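Local coordinates for RavA (Legionella pneumophila str. Paris, PDB 6WO6), which is a bacterial effector linked to cell invasion, presumably acting inside the host, whose molecular activity is unknown, at residues H103-L107 with E108-D112; R147-V150 with S151-I154. The protein carries 2 engineered substitutions. All blocks are in the same frame, centred on the assembly; numbering follows the deposited sequence.

Contact 1: H103-L107 with E108-D112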
loop_
_atom_site.group_PDB
_atom_site.type_symbol
_atom_site.label_atom_id
_atom_site.label_comp_id
_atom_site.label_asym_id
_atom_site.label_seq_id
_atom_site.Cartn_x
_atom_site.Cartn_y
_atom_site.Cartn_z
ATOM N N HIS A 103 -6.480 8.513 -9.123
ATOM C CA HIS A 103 -5.440 9.505 -9.356
ATOM C C HIS A 103 -5.780 10.403 -10.534
ATOM O O HIS A 103 -5.417 11.583 -10.538
ATOM C CB HIS A 103 -4.101 8.809 -9.598
ATOM C CG HIS A 103 -4.083 7.958 -10.829
ATOM N ND1 HIS A 103 -4.573 6.671 -10.851
ATOM C CD2 HIS A 103 -3.647 8.216 -12.084
ATOM C CE1 HIS A 103 -4.435 6.170 -12.065
ATOM N NE2 HIS A 103 -3.875 7.088 -12.833
ATOM N N SER A 104 -6.464 9.863 -11.546
ATOM C CA SER A 104 -6.919 10.692 -12.658
ATOM C C SER A 104 -7.866 11.777 -12.167
ATOM O O SER A 104 -7.703 12.958 -12.495
ATOM C CB SER A 104 -7.598 9.825 -13.722
ATOM O OG SER A 104 -6.656 9.019 -14.408
ATOM N N MET A 105 -8.858 11.392 -11.360
ATOM C CA MET A 105 -9.785 12.370 -10.803
ATOM C C MET A 105 -9.052 13.423 -9.980
ATOM O O MET A 105 -9.417 14.605 -10.005
ATOM C CB MET A 105 -10.841 11.652 -9.962
ATOM C CG MET A 105 -11.501 12.508 -8.899
ATOM S SD MET A 105 -12.870 11.651 -8.100
ATOM C CE MET A 105 -12.267 9.962 -8.109
ATOM N N ILE A 106 -8.005 13.020 -9.258
ATOM C CA ILE A 106 -7.266 13.997 -8.461
ATOM C C ILE A 106 -6.427 14.915 -9.351
ATOM O O ILE A 106 -6.255 16.101 -9.044
ATOM C CB ILE A 106 -6.413 13.273 -7.401
ATOM C CG1 ILE A 106 -7.331 12.509 -6.443
ATOM C CG2 ILE A 106 -5.518 14.250 -6.647
ATOM C CD1 ILE A 106 -6.750 12.283 -5.072
ATOM N N LEU A 107 -5.917 14.400 -10.472
ATOM C CA LEU A 107 -5.066 15.193 -11.353
ATOM C C LEU A 107 -5.870 16.060 -12.310
ATOM O O LEU A 107 -5.444 17.174 -12.634
ATOM C CB LEU A 107 -4.136 14.282 -12.155
ATOM C CG LEU A 107 -3.054 13.539 -11.379
ATOM C CD1 LEU A 107 -2.261 12.631 -12.303
ATOM C CD2 LEU A 107 -2.144 14.527 -10.676
ATOM N N GLU A 108 -7.022 15.573 -12.773
ATOM C CA GLU A 108 -7.908 16.311 -13.673
ATOM C C GLU A 108 -8.525 17.541 -13.026
ATOM O O GLU A 108 -9.414 18.152 -13.640
ATOM C CB GLU A 108 -9.015 15.390 -14.190
ATOM C CG GLU A 108 -8.543 14.335 -15.178
ATOM C CD GLU A 108 -9.540 13.203 -15.339
ATOM O OE1 GLU A 108 -10.562 13.201 -14.620
ATOM O OE2 GLU A 108 -9.299 12.313 -16.182
ATOM N N LYS A 109 -8.069 17.890 -11.821
ATOM C CA LYS A 109 -8.552 19.054 -11.081
ATOM C C LYS A 109 -10.058 18.979 -10.845
ATOM O O LYS A 109 -10.746 20.002 -10.786
ATOM C CB LYS A 109 -8.167 20.358 -11.786
ATOM C CG LYS A 109 -6.752 20.346 -12.365
ATOM C CD LYS A 109 -5.962 21.586 -11.984
ATOM C CE LYS A 109 -5.343 21.451 -10.601
ATOM N NZ LYS A 109 -4.547 22.656 -10.235
ATOM N N GLU A 110 -10.578 17.756 -10.714
ATOM C CA GLU A 110 -11.939 17.544 -10.241
ATOM C C GLU A 110 -12.109 17.948 -8.786
ATOM O O GLU A 110 -13.235 17.924 -8.277
ATOM C CB GLU A 110 -12.325 16.075 -10.417
ATOM C CG GLU A 110 -13.550 15.835 -11.280
ATOM C CD GLU A 110 -13.405 14.594 -12.144
ATOM O OE1 GLU A 110 -12.816 14.701 -13.240
ATOM O OE2 GLU A 110 -13.866 13.511 -11.725
ATOM N N PHE A 111 -11.019 18.299 -8.108
ATOM C CA PHE A 111 -11.039 18.753 -6.721
ATOM C C PHE A 111 -10.897 20.270 -6.737
ATOM O O PHE A 111 -9.790 20.813 -6.726
ATOM C CB PHE A 111 -9.937 18.078 -5.916
ATOM C CG PHE A 111 -10.261 16.671 -5.521
ATOM C CD1 PHE A 111 -10.345 15.669 -6.475
ATOM C CD2 PHE A 111 -10.490 16.349 -4.194
ATOM C CE1 PHE A 111 -10.652 14.371 -6.115
ATOM C CE2 PHE A 111 -10.796 15.054 -3.827
ATOM C CZ PHE A 111 -10.876 14.061 -4.791
ATOM N N ASP A 112 -12.041 20.950 -6.779
ATOM C CA ASP A 112 -12.065 22.405 -6.812
ATOM C C ASP A 112 -11.389 22.978 -5.573
ATOM O O ASP A 112 -11.504 22.435 -4.471
ATOM C CB ASP A 112 -13.512 22.894 -6.910
ATOM C CG ASP A 112 -13.651 24.397 -6.707
ATOM O OD1 ASP A 112 -12.662 25.140 -6.883
ATOM O OD2 ASP A 112 -14.770 24.833 -6.368
#
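Met105 and Phe111 meet because their first torsions send them to a common spot: the methionine chain leaves with CG roughly opposite the backbone N (chi1 156°), and the phenylalanine ring swings back beside its own N (chi1 -78°). Met105 CG comes to the edge of the ring, near its plane, 3.5 Å from Phe111 CE1. The bend at chi3 leaves the sulfur obliquely placed, Met105 SD lying 5.3 Å from the centroid of the Phe111 ring, a Met-aromatic contact. Ile106 adds a second, slanting approach, its CG1 lying 3.8 Å from Phe111 CE1. In the plane of the ring, Met105 O faces the same edge, 3.8 Å from Phe111 CD1. Glu110 crosses Met105 at about a right angle, OE2 lying 3.8 Å from Met105 CG. The helix ends in the same turn. Glu108 N gives the last regular helical bond to Ser104 O (2.7 Å, N-H...O 163°), Lys109 then takes a left-handed conformation, and Glu110 N turns back to make a weak bond of 3.4 Å with Met105 O. Lys109 N makes no bond to Ile106 O, which Asn153 ND2 of helix 147-157 takes instead. The left-handed residue and the long return bond thus recall a Schellman motif, though an incomplete one, here ending helix 102-107 with an aromatic ring folded under its last turn.

Contact 2: R147-V150 with S151-I154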
loop_
_atom_site.group_PDB
_atom_site.type_symbol
_atom_site.label_atom_id
_atom_site.label_comp_id
_atom_site.label_asym_id
_atom_site.label_seq_id
_atom_site.Cartn_x
_atom_site.Cartn_y
_atom_site.Cartn_z
ATOM N N ARG A 147 3.260 10.311 -9.767
ATOM C CA ARG A 147 3.250 10.057 -8.328
ATOM C C ARG A 147 3.463 11.338 -7.530
ATOM O O ARG A 147 2.731 11.616 -6.574
ATOM C CB ARG A 147 4.316 9.016 -7.985
ATOM C CG ARG A 147 4.191 8.411 -6.602
ATOM C CD ARG A 147 5.080 7.184 -6.477
ATOM N NE ARG A 147 4.646 6.103 -7.357
ATOM C CZ ARG A 147 5.389 5.044 -7.664
ATOM N NH1 ARG A 147 6.612 4.925 -7.167
ATOM N NH2 ARG A 147 4.912 4.107 -8.472
ATOM N N SER A 148 4.459 12.139 -7.912
ATOM C CA SER A 148 4.740 13.369 -7.183
ATOM C C SER A 148 3.766 14.490 -7.521
ATOM O O SER A 148 3.656 15.447 -6.746
ATOM C CB SER A 148 6.173 13.830 -7.454
ATOM O OG SER A 148 6.386 14.046 -8.837
ATOM N N ARG A 149 3.056 14.400 -8.647
ATOM C CA ARG A 149 2.084 15.441 -8.961
ATOM C C ARG A 149 0.809 15.252 -8.148
ATOM O O ARG A 149 0.334 16.195 -7.501
ATOM C CB ARG A 149 1.781 15.450 -10.462
ATOM C CG ARG A 149 0.753 16.492 -10.880
ATOM C CD ARG A 149 1.179 17.257 -12.123
ATOM N NE ARG A 149 1.891 18.488 -11.788
ATOM C CZ ARG A 149 1.292 19.628 -11.452
ATOM N NH1 ARG A 149 2.016 20.701 -11.162
ATOM N NH2 ARG A 149 -0.033 19.695 -11.400
ATOM N N VAL A 150 0.250 14.033 -8.171
ATOM C CA VAL A 150 -0.863 13.670 -7.292
ATOM C C VAL A 150 -0.603 14.200 -5.893
ATOM O O VAL A 150 -1.356 15.031 -5.371
ATOM C CB VAL A 150 -1.073 12.144 -7.275
ATOM C CG1 VAL A 150 -2.081 11.745 -6.206
ATOM C CG2 VAL A 150 -1.523 11.638 -8.632
ATOM N N SER A 151 0.500 13.745 -5.290
ATOM C CA SER A 151 0.875 14.170 -3.945
ATOM C C SER A 151 0.806 15.686 -3.802
ATOM O O SER A 151 0.190 16.202 -2.862
ATOM C CB SER A 151 2.279 13.657 -3.610
ATOM O OG SER A 151 2.548 13.763 -2.222
ATOM N N GLN A 152 1.401 16.418 -4.753
ATOM C CA GLN A 152 1.419 17.874 -4.643
ATOM C C GLN A 152 0.007 18.433 -4.535
ATOM O O GLN A 152 -0.271 19.266 -3.663
ATOM C CB GLN A 152 2.147 18.498 -5.834
ATOM C CG GLN A 152 2.266 20.012 -5.728
ATOM C CD GLN A 152 2.694 20.669 -7.026
ATOM O OE1 GLN A 152 1.974 21.506 -7.577
ATOM N NE2 GLN A 152 3.874 20.303 -7.516
ATOM N N ASN A 153 -0.905 17.963 -5.393
ATOM C CA ASN A 153 -2.292 18.410 -5.312
ATOM C C ASN A 153 -2.847 18.189 -3.911
ATOM O O ASN A 153 -3.441 19.096 -3.316
ATOM C CB ASN A 153 -3.141 17.686 -6.360
ATOM C CG ASN A 153 -2.998 18.287 -7.749
ATOM O OD1 ASN A 153 -2.071 19.050 -8.016
ATOM N ND2 ASN A 153 -3.922 17.943 -8.641
ATOM N N ILE A 154 -2.613 17.000 -3.346
ATOM C CA ILE A 154 -3.127 16.698 -2.014
ATOM C C ILE A 154 -2.571 17.673 -0.987
ATOM O O ILE A 154 -3.272 18.063 -0.044
ATOM C CB ILE A 154 -2.804 15.240 -1.633
ATOM C CG1 ILE A 154 -3.333 14.275 -2.695
ATOM C CG2 ILE A 154 -3.409 14.903 -0.283
ATOM C CD1 ILE A 154 -4.829 14.225 -2.765
#
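Arg147 and Ser151 begin a ladder of backbone bonds that runs along one continuous helix. Ser151 N reaches Arg147 O at 3.3 Å, a weak link, and Gln152 N binds Ser148 O at 3.2 Å. The next two rungs are firm: Asn153 N to Arg149 O at 3.0 Å and Ile154 N to Val150 O at 3.1 Å. Each carbonyl is thus used four residues further on, as in an ordinary alpha helix.

Polar side chains meet more loosely. Arg149 CG stands opposite its backbone N (chi1 179°), and the chain then bends at chi2 and chi3, which brings the guanidinium out over the ends of the Gln152 and Asn153 amides, obliquely to each. Arg149 NH1 stands 3.7 Å from Gln152 OE1, with guanidinium and amide planes 72° apart. On the Asn153 side, Arg149 NH2 is 4.0 Å from Asn153 OD1, with the flat groups nearly perpendicular at 88°. At these separations the oxygens may steady the positive charge electrostatically, but neither pair is a hydrogen bond.

The approaches of Ile154 CG1 to Val150 O and of Ser151 CB to Arg147 O are the ordinary ones of a helix and carry no special interaction.

The amide N of Asn153 is held by Ile106 O, outside the two segments. Val150 packs on His103 and Leu107, Arg149 also on Leu107, and Ile154 on Ile106, so this side of helix 147-157 lies against helix 102-107. Ile154 also touches Phe163 and Ala164 of helix 162-181, and Arg147 reaches Phe171 and Arg175 of that helix, so helix 147-157 packs against both.

Overall arrangement
From the N terminus, contact 1 comes first: residues 103-112 turn the chain from the end of helix 102-107 toward helix 115-118. Helices 120-127 and 131-141 follow before contact 2 runs through the first turns of helix 147-157. Both contacts are local, so neither encloses a long loop, and they stand in series without nesting or crossing. Their centres are nevertheless about 10 Å apart, on the same side of the chain's centre. Leu107 CD2 packs 3.5 Å from Val150 N where the two meet. Helices 102-107 and 147-157 are thereby joined within this elongated, all-alpha fold without strands.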